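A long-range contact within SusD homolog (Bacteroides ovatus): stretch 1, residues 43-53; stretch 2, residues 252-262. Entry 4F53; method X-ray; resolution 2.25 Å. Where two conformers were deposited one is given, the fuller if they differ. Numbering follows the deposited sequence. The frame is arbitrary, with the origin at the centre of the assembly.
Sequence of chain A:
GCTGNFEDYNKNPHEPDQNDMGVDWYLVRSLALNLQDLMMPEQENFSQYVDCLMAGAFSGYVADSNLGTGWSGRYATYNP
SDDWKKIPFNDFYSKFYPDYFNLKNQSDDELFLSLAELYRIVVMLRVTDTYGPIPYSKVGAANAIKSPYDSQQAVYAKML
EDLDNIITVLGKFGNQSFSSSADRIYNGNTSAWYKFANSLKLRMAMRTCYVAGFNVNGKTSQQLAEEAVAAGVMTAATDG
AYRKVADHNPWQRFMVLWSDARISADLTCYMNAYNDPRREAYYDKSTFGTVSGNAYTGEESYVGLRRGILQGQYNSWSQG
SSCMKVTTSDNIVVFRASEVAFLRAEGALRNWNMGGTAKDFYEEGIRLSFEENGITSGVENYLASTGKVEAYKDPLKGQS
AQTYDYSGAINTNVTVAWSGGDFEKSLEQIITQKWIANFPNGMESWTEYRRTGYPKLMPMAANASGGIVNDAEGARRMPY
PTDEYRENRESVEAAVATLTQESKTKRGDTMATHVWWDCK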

# COMPACT_ATOMS: atom_id res chain seq x y z
N GLN A 43 -8.35 0.81 13.49
CA GLN A 43 -9.32 -0.18 13.96
C GLN A 43 -8.86 -1.56 13.48
O GLN A 43 -8.78 -1.80 12.27
N GLU A 44 -8.47 -2.42 14.45
CA GLU A 44 -7.90 -3.74 14.24
C GLU A 44 -8.77 -4.66 13.40
O GLU A 44 -8.21 -5.39 12.59
N ASN A 45 -10.11 -4.62 13.55
CA ASN A 45 -11.01 -5.49 12.79
C ASN A 45 -11.32 -4.91 11.40
O ASN A 45 -12.10 -5.51 10.66
N PHE A 46 -10.73 -3.77 11.04
CA PHE A 46 -10.93 -3.19 9.72
C PHE A 46 -9.59 -3.30 9.00
O PHE A 46 -9.52 -3.85 7.90
N SER A 47 -8.53 -2.86 9.69
CA SER A 47 -7.12 -2.92 9.28
C SER A 47 -6.74 -4.34 8.88
O SER A 47 -6.05 -4.52 7.88
N GLN A 48 -7.16 -5.34 9.68
CA GLN A 48 -6.84 -6.75 9.43
C GLN A 48 -7.25 -7.18 8.03
O GLN A 48 -6.49 -7.87 7.37
N TYR A 49 -8.43 -6.74 7.57
CA TYR A 49 -8.87 -7.09 6.24
C TYR A 49 -8.15 -6.29 5.17
O TYR A 49 -7.52 -6.88 4.30
N VAL A 50 -8.24 -4.97 5.23
CA VAL A 50 -7.77 -4.11 4.14
C VAL A 50 -6.26 -4.01 4.05
O VAL A 50 -5.75 -3.99 2.94
N ASP A 51 -5.56 -3.94 5.19
CA ASP A 51 -4.12 -3.73 5.16
C ASP A 51 -3.30 -4.99 5.39
O ASP A 51 -2.16 -5.08 4.93
N CYS A 52 -3.85 -5.94 6.10
CA CYS A 52 -3.07 -7.12 6.39
C CYS A 52 -3.46 -8.27 5.46
O CYS A 52 -2.64 -8.70 4.65
N LEU A 53 -4.69 -8.76 5.56
CA LEU A 53 -5.14 -9.92 4.80
C LEU A 53 -5.21 -9.64 3.30
O LEU A 53 -4.88 -10.51 2.50
N GLN A 252 0.54 -5.15 15.95
CA GLN A 252 0.94 -5.85 17.17
C GLN A 252 -0.04 -7.01 17.43
O GLN A 252 0.37 -8.06 17.90
N ARG A 253 -1.30 -6.83 17.09
CA ARG A 253 -2.32 -7.87 17.20
C ARG A 253 -2.09 -8.95 16.15
O ARG A 253 -1.95 -10.13 16.49
N PHE A 254 -2.03 -8.55 14.87
CA PHE A 254 -1.91 -9.49 13.74
C PHE A 254 -0.68 -10.34 13.82
O PHE A 254 -0.77 -11.55 13.62
N MSE A 255 0.45 -9.71 14.15
CA MSE A 255 1.72 -10.41 14.19
C MSE A 255 2.04 -11.03 15.56
O MSE A 255 2.21 -12.25 15.66
N VAL A 256 2.16 -10.20 16.59
CA VAL A 256 2.65 -10.65 17.89
C VAL A 256 1.58 -11.37 18.73
O VAL A 256 1.80 -12.53 19.09
N LEU A 257 0.48 -10.70 19.06
CA LEU A 257 -0.54 -11.29 19.93
C LEU A 257 -1.29 -12.48 19.30
O LEU A 257 -1.36 -13.54 19.93
N TRP A 258 -1.89 -12.31 18.11
CA TRP A 258 -2.71 -13.38 17.52
C TRP A 258 -1.93 -14.35 16.67
O TRP A 258 -2.39 -15.47 16.48
N SER A 259 -0.77 -13.92 16.11
CA SER A 259 0.07 -14.73 15.21
C SER A 259 -0.74 -15.20 13.97
O SER A 259 -0.51 -16.29 13.44
N ASP A 260 -1.67 -14.34 13.50
CA ASP A 260 -2.46 -14.55 12.29
C ASP A 260 -1.63 -14.24 11.06
O ASP A 260 -1.99 -14.69 9.95
N ALA A 261 -0.55 -13.45 11.24
CA ALA A 261 0.34 -13.00 10.17
C ALA A 261 1.82 -13.21 10.50
O ALA A 261 2.22 -13.15 11.66
N ARG A 262 2.62 -13.45 9.46
CA ARG A 262 4.07 -13.57 9.56
C ARG A 262 4.68 -12.79 8.40
O ARG A 262 3.96 -12.41 7.48

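The most distinctive feature of this contact is a single aromatic knob, Phe254, seated in a hole lined by Glu44, Ser47, Gln48 and Cys52; touching residues are at least 202 positions apart in sequence. The two helices cross at 81°, with a closest axial approach of 10.7 Å. Phe254 points its CA-to-CB bond toward the first stretch and, with chi1 at -43° (m), loses 103 Å² to it, the largest share of any residue here.

The ring is contacted over one face, along its edge and obliquely. Gln48 CG lies over one face, 4.1 Å from the centroid of the Phe254 ring and 29° off its normal, which fits a CH-pi contact. Near the ring plane, the edge meets polar atoms: Glu44 O is 3.4 Å from Phe254 CE1, and Ser47 OG is 3.6 Å from Phe254 CE2. Cys52 (chi1 t) approaches obliquely, with its CB 3.7 Å from Phe254 CD2, and its SG also reaches Ala261 CB at 3.8 Å, extending the apolar patch to the start of the strand.

Two polar pairs lie beyond the ring. The CA-to-CB bond of Gln48, extended with chi1 and chi2 both t, points sideways; CG lies over the ring, and NE2 donates to Asp260 OD2 at 3.0 Å, with an N-H...acceptor angle of 143°. The CA-to-CB bond of Glu44 (chi1 p, chi2 t) points toward the second stretch, and its carboxylate forms a salt bridge with Arg253, in which NE donates to Glu44 OE1 at 3.3 Å; the 131° angle makes this hydrogen bond weak. Water 1 bridges the same pair, donating to Glu44 OE2 at 3.1 Å and weakly accepting from Arg253 NE at 3.4 Å. Trp258 (chi1 m) adds its ring edge, bringing CZ2 to 3.5 Å from Glu44 OE2.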

# COMPACT_ATOMS: atom_id res chain seq x y z
CB GLN A 43 -10.74 0.17 13.46
CG GLN A 43 -11.87 -0.54 14.23
CD GLN A 43 -13.24 -0.33 13.58
OE1 GLN A 43 -13.39 0.45 12.65
NE2 GLN A 43 -14.26 -1.03 14.05
CB GLU A 44 -7.50 -4.42 15.56
CG GLU A 44 -8.65 -4.67 16.53
CD GLU A 44 -8.29 -5.34 17.83
OE1 GLU A 44 -7.28 -4.94 18.46
OE2 GLU A 44 -9.05 -6.24 18.26
CB ASN A 45 -12.31 -5.79 13.58
CG ASN A 45 -13.04 -4.58 14.12
OD1 ASN A 45 -12.51 -3.79 14.90
ND2 ASN A 45 -14.32 -4.48 13.80
CB PHE A 46 -11.45 -1.75 9.77
CG PHE A 46 -11.65 -1.09 8.41
CD1 PHE A 46 -12.27 -1.78 7.36
CD2 PHE A 46 -11.29 0.23 8.20
CE1 PHE A 46 -12.46 -1.18 6.12
CE2 PHE A 46 -11.50 0.84 6.97
CZ PHE A 46 -12.08 0.13 5.94
CB SER A 47 -6.22 -2.45 10.43
OG SER A 47 -4.86 -2.45 10.02
CB GLN A 48 -7.48 -7.69 10.46
CG GLN A 48 -6.83 -9.05 10.40
CD GLN A 48 -7.27 -10.03 11.43
OE1 GLN A 48 -8.36 -9.96 11.99
NE2 GLN A 48 -6.41 -10.99 11.65
CB TYR A 49 -10.38 -6.91 6.08
CG TYR A 49 -11.16 -7.81 7.01
CD1 TYR A 49 -11.45 -9.12 6.65
CD2 TYR A 49 -11.58 -7.36 8.25
CE1 TYR A 49 -12.14 -9.97 7.52
CE2 TYR A 49 -12.27 -8.20 9.13
CZ TYR A 49 -12.56 -9.50 8.75
OH TYR A 49 -13.23 -10.34 9.60
CB VAL A 50 -8.45 -2.71 4.11
CG1 VAL A 50 -9.97 -2.86 3.93
CG2 VAL A 50 -8.13 -1.87 5.35
CB ASP A 51 -3.73 -2.68 6.21
CG ASP A 51 -4.08 -1.26 5.77
OD1 ASP A 51 -3.80 -0.91 4.57
OD2 ASP A 51 -4.62 -0.50 6.60
CB CYS A 52 -3.21 -7.50 7.86
SG CYS A 52 -2.20 -8.92 8.35
CB LEU A 53 -6.53 -10.40 5.32
CG LEU A 53 -6.55 -11.09 6.69
CD1 LEU A 53 -7.95 -11.00 7.31
CD2 LEU A 53 -6.12 -12.54 6.59
CB GLN A 252 1.01 -4.89 18.37
CG GLN A 252 1.52 -5.57 19.65
CD GLN A 252 0.41 -6.20 20.49
OE1 GLN A 252 -0.80 -5.95 20.32
NE2 GLN A 252 0.77 -7.05 21.39
CB ARG A 253 -3.75 -7.28 17.04
CG ARG A 253 -4.16 -6.26 18.09
CD ARG A 253 -4.14 -6.84 19.49
NE ARG A 253 -4.90 -6.00 20.41
CZ ARG A 253 -4.38 -5.30 21.41
NH1 ARG A 253 -3.07 -5.32 21.63
NH2 ARG A 253 -5.16 -4.58 22.20
CB PHE A 254 -1.93 -8.78 12.37
CG PHE A 254 -2.95 -7.68 12.20
CD1 PHE A 254 -4.18 -7.74 12.85
CD2 PHE A 254 -2.68 -6.59 11.37
CE1 PHE A 254 -5.10 -6.70 12.73
CE2 PHE A 254 -3.61 -5.57 11.22
CZ PHE A 254 -4.81 -5.63 11.91
CB MSE A 255 2.84 -9.43 13.77
CG MSE A 255 2.69 -8.91 12.32
SE MSE A 255 3.61 -10.12 11.08
CE MSE A 255 3.49 -9.14 9.43
CB VAL A 256 3.34 -9.50 18.68
CG1 VAL A 256 3.95 -10.02 19.97
CG2 VAL A 256 4.41 -8.81 17.83
CB LEU A 257 -1.55 -10.23 20.39
CG LEU A 257 -2.37 -10.57 21.64
CD1 LEU A 257 -1.48 -10.60 22.86
CD2 LEU A 257 -3.47 -9.56 21.86
CB TRP A 258 -3.85 -12.80 16.69
CG TRP A 258 -4.70 -11.78 17.39
CD1 TRP A 258 -4.94 -11.68 18.73
CD2 TRP A 258 -5.53 -10.81 16.76
NE1 TRP A 258 -5.80 -10.64 18.98
CE2 TRP A 258 -6.20 -10.10 17.79
CE3 TRP A 258 -5.76 -10.43 15.43
CZ2 TRP A 258 -7.09 -9.05 17.52
CZ3 TRP A 258 -6.63 -9.39 15.17
CH2 TRP A 258 -7.28 -8.71 16.21
CB SER A 259 0.70 -15.91 15.96
OG SER A 259 1.64 -15.45 16.92
CB ASP A 260 -3.72 -13.65 12.28
CG ASP A 260 -4.91 -14.18 13.05
OD1 ASP A 260 -4.94 -15.40 13.33
OD2 ASP A 260 -5.82 -13.38 13.35
CB ALA A 261 0.09 -11.52 9.89
CB ARG A 262 4.54 -15.05 9.57
CG ARG A 262 4.30 -15.76 10.93
CD ARG A 262 5.15 -15.12 12.01
NE ARG A 262 4.96 -15.69 13.34
CZ ARG A 262 4.16 -15.19 14.27
NH1 ARG A 262 3.37 -14.16 13.99
NH2 ARG A 262 4.10 -15.73 15.48
O HOH W 1 -8.19 -6.47 21.21